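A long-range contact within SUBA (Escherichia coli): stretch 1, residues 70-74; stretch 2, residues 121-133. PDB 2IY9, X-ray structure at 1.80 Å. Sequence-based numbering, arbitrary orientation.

Stretch 1 70-74: SFTQD
Stretch 2 (121-133) GVQDSWIRAIESI

Residues 70-74 form an irregular segment that lies against residues 121-133, a loop that turns into a helix beginning at Ser 125 and running on past Ile 133. The two backbones meet at a single beta bridge, Thr 72 with Gly 121, with their CA atoms 3.9 Å apart. From there Phe 71 reaches the first turns of the helix, its CA lying 5.5 Å from the CA of Ser 125. Together the stretches bury 390 Å².

Two nearly linear hydrogen bonds hold the junction. Val 122 N donates to Phe 71 O over 3.0 Å, at 171° about the hydrogen, and Gln 73 NE2 donates to Gly 121 O over 2.8 Å, at 178°. One is purely backbone; in the other a side-chain amide satisfies a carbonyl of the loop. Gln 73 leaves its backbone sideways (chi1 m, chi2 t, chi3 42°), and the long side chain brings its amide to that oxygen. Phe 71 O also lies 3.6 Å from Gly 121 CA in a CA-H...O contact, and 3.3 Å from Ser 125 CB.

Gly 121 (phi/psi -64/159) has angles open to any residue, so the backbone does not call for glycine; but an ideal CB would point away from the other stretch and sit 2.4 Å from Ser 125 OG as placed here, a clash within its own stretch, with the first residue of the helix. Val 122 (-66/167, chi1 m) flanks the bridge, its CG1 4.0 Å from Thr 72 C.

Val 122 to Ser 125 is a type II turn, closed by a weak bond from Ser 125 N to Val 122 O (3.1 Å). Asp 124, at 58/35, occupies the N-cap position, yet its side chain makes no capping bond. Its carbonyl O accepts from Arg 128 N at 2.9 Å, an i to i+4 bond, and its side-chain OD2 accepts from Gln 123 NE2 at 3.0 Å. Ala 129 N to Ser 125 O (2.8 Å) and Ser 132 N to Arg 128 O (3.0 Å) continue the helical pattern.

Phe 71 (-127/31, chi1 m, chi2 -82°) gives the contact its largest covered area, 138 Å² of the residue, pointing toward the helix. Ala 129 CA stands 3.7 Å from the ring centroid, only 13° off the normal, a CH-pi contact over the face; Ala 129 CB is 3.8 Å from Phe 71 CD2. A small residue suits this close approach of ring to helix backbone. Three residues on, Ser 132 (chi1 t) brings CB to 3.6 Å from Phe 71 CZ, while its OG is hydrogen-bonded elsewhere in the structure. Arg 128 starts toward the ring, CB 3.9 Å from Phe 71 CD1, but its end leads away, where NH1 forms a salt bridge with Glu 131 OE2 at 3.1 Å.

Thr 72 (-115/163, chi1 p) points away from the loop, and its hydroxyl serves its own segment: OG1 donates to Asp 74 OD1 at 2.7 Å. The bond ties the hydroxyl to a carboxylate two residues on.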

# COMPACT_ATOMS: atom_id res chain seq x y z
N SER A 70 -5.61 -8.35 16.33
CA SER A 70 -5.90 -9.64 15.73
C SER A 70 -7.29 -9.69 15.12
O SER A 70 -8.28 -9.29 15.75
CB SER A 70 -5.81 -10.77 16.75
OG SER A 70 -6.06 -12.01 16.11
N PHE A 71 -7.36 -10.19 13.89
CA PHE A 71 -8.62 -10.54 13.26
C PHE A 71 -8.53 -11.98 12.77
O PHE A 71 -9.13 -12.35 11.78
CB PHE A 71 -8.96 -9.54 12.16
CG PHE A 71 -9.13 -8.16 12.69
CD1 PHE A 71 -10.35 -7.76 13.25
CD2 PHE A 71 -8.07 -7.25 12.67
CE1 PHE A 71 -10.51 -6.49 13.77
CE2 PHE A 71 -8.23 -5.96 13.19
CZ PHE A 71 -9.45 -5.58 13.75
N THR A 72 -7.75 -12.77 13.50
CA THR A 72 -7.53 -14.16 13.15
C THR A 72 -8.13 -15.05 14.24
O THR A 72 -8.39 -14.58 15.35
CB THR A 72 -6.03 -14.47 12.94
OG1 THR A 72 -5.29 -13.98 14.06
CG2 THR A 72 -5.53 -13.78 11.67
N GLN A 73 -8.32 -16.32 13.90
CA GLN A 73 -9.07 -17.25 14.74
C GLN A 73 -8.32 -17.68 16.00
O GLN A 73 -8.93 -18.20 16.95
CB GLN A 73 -9.46 -18.48 13.92
CG GLN A 73 -10.48 -18.21 12.82
CD GLN A 73 -10.74 -19.43 11.96
OE1 GLN A 73 -10.85 -20.55 12.48
NE2 GLN A 73 -10.83 -19.24 10.65
N ASP A 74 -7.01 -17.48 16.00
CA ASP A 74 -6.17 -17.74 17.18
C ASP A 74 -6.13 -16.57 18.17
O ASP A 74 -5.53 -16.68 19.24
CB ASP A 74 -4.76 -18.15 16.76
CG ASP A 74 -4.00 -17.03 16.02
OD1 ASP A 74 -4.57 -15.93 15.77
OD2 ASP A 74 -2.82 -17.26 15.69
N GLY A 121 -7.82 -16.22 9.16
CA GLY A 121 -8.64 -15.09 9.54
C GLY A 121 -10.04 -15.53 9.95
O GLY A 121 -10.48 -16.63 9.59
N VAL A 122 -10.71 -14.68 10.71
CA VAL A 122 -12.14 -14.82 10.91
C VAL A 122 -12.75 -14.54 9.53
O VAL A 122 -12.05 -14.07 8.63
CB VAL A 122 -12.67 -13.86 12.00
CG1 VAL A 122 -11.93 -14.08 13.32
CG2 VAL A 122 -12.54 -12.39 11.55
N GLN A 123 -14.03 -14.84 9.33
CA GLN A 123 -14.59 -14.59 8.00
C GLN A 123 -14.54 -13.10 7.72
O GLN A 123 -14.81 -12.29 8.61
CB GLN A 123 -16.01 -15.10 7.86
CG GLN A 123 -16.54 -14.97 6.44
CD GLN A 123 -18.02 -15.19 6.37
OE1 GLN A 123 -18.52 -16.22 6.81
NE2 GLN A 123 -18.75 -14.23 5.82
N ASP A 124 -14.16 -12.75 6.49
CA ASP A 124 -14.09 -11.36 6.05
C ASP A 124 -13.14 -10.54 6.94
O ASP A 124 -13.38 -9.36 7.21
CB ASP A 124 -15.50 -10.74 6.01
CG ASP A 124 -16.41 -11.43 5.00
OD1 ASP A 124 -15.92 -11.85 3.93
OD2 ASP A 124 -17.62 -11.54 5.27
N SER A 125 -12.07 -11.20 7.40
CA SER A 125 -11.15 -10.60 8.36
C SER A 125 -10.62 -9.26 7.85
O SER A 125 -10.52 -8.29 8.61
CB SER A 125 -10.01 -11.56 8.68
OG SER A 125 -9.34 -11.96 7.50
N TRP A 126 -10.29 -9.23 6.55
CA TRP A 126 -9.93 -8.01 5.83
C TRP A 126 -10.94 -6.89 6.09
O TRP A 126 -10.55 -5.76 6.40
CB TRP A 126 -9.85 -8.27 4.32
CG TRP A 126 -8.91 -9.36 3.92
CD1 TRP A 126 -9.21 -10.68 3.73
CD2 TRP A 126 -7.50 -9.23 3.67
NE1 TRP A 126 -8.08 -11.38 3.37
CE2 TRP A 126 -7.02 -10.52 3.33
CE3 TRP A 126 -6.60 -8.15 3.70
CZ2 TRP A 126 -5.67 -10.76 3.03
CZ3 TRP A 126 -5.26 -8.40 3.39
CH2 TRP A 126 -4.81 -9.69 3.06
N ILE A 127 -12.22 -7.22 5.96
CA ILE A 127 -13.30 -6.25 6.19
C ILE A 127 -13.44 -5.86 7.66
O ILE A 127 -13.59 -4.68 7.97
CB ILE A 127 -14.65 -6.73 5.57
CG1 ILE A 127 -14.49 -6.78 4.04
CG2 ILE A 127 -15.81 -5.82 5.98
CD1 ILE A 127 -15.50 -7.66 3.31
N ARG A 128 -13.38 -6.84 8.56
CA ARG A 128 -13.44 -6.55 10.00
C ARG A 128 -12.31 -5.61 10.43
O ARG A 128 -12.52 -4.71 11.25
CB ARG A 128 -13.39 -7.83 10.83
CG ARG A 128 -14.52 -8.83 10.55
CD ARG A 128 -15.91 -8.23 10.73
NE ARG A 128 -16.88 -9.09 10.05
CZ ARG A 128 -17.50 -8.81 8.90
NH1 ARG A 128 -17.30 -7.66 8.28
NH2 ARG A 128 -18.34 -9.69 8.39
N ALA A 129 -11.12 -5.82 9.87
CA ALA A 129 -9.96 -4.97 10.14
C ALA A 129 -10.25 -3.53 9.79
O ALA A 129 -9.94 -2.63 10.59
CB ALA A 129 -8.75 -5.47 9.36
N ILE A 130 -10.86 -3.31 8.63
CA ILE A 130 -11.16 -1.97 8.13
C ILE A 130 -12.31 -1.33 8.91
O ILE A 130 -12.23 -0.17 9.30
CB ILE A 130 -11.44 -1.96 6.61
CG1 ILE A 130 -10.18 -2.33 5.81
CG2 ILE A 130 -11.91 -0.57 6.16
CD1 ILE A 130 -10.47 -2.71 4.34
N GLU A 131 -13.38 -2.10 9.14
CA GLU A 131 -14.50 -1.63 9.98
C GLU A 131 -14.02 -1.14 11.34
O GLU A 131 -14.57 -0.20 11.90
CB GLU A 131 -15.54 -2.74 10.21
CG GLU A 131 -16.37 -3.12 8.99
CD GLU A 131 -17.19 -4.39 9.23
OE1 GLU A 131 -16.98 -5.08 10.25
OE2 GLU A 131 -18.05 -4.70 8.39
N SER A 132 -13.00 -1.81 11.87
CA SER A 132 -12.43 -1.45 13.18
C SER A 132 -11.77 -0.06 13.15
O SER A 132 -11.95 0.75 14.07
CB SER A 132 -11.45 -2.53 13.66
OG SER A 132 -10.77 -2.11 14.83
N ILE A 133 -11.04 0.23 12.07
CA ILE A 133 -10.52 1.59 11.86
C ILE A 133 -11.67 2.60 11.76
O ILE A 133 -11.66 3.65 12.42
CB ILE A 133 -9.67 1.70 10.58
CG1 ILE A 133 -8.49 0.73 10.63
CG2 ILE A 133 -9.17 3.15 10.41
CD1 ILE A 133 -7.77 0.54 9.29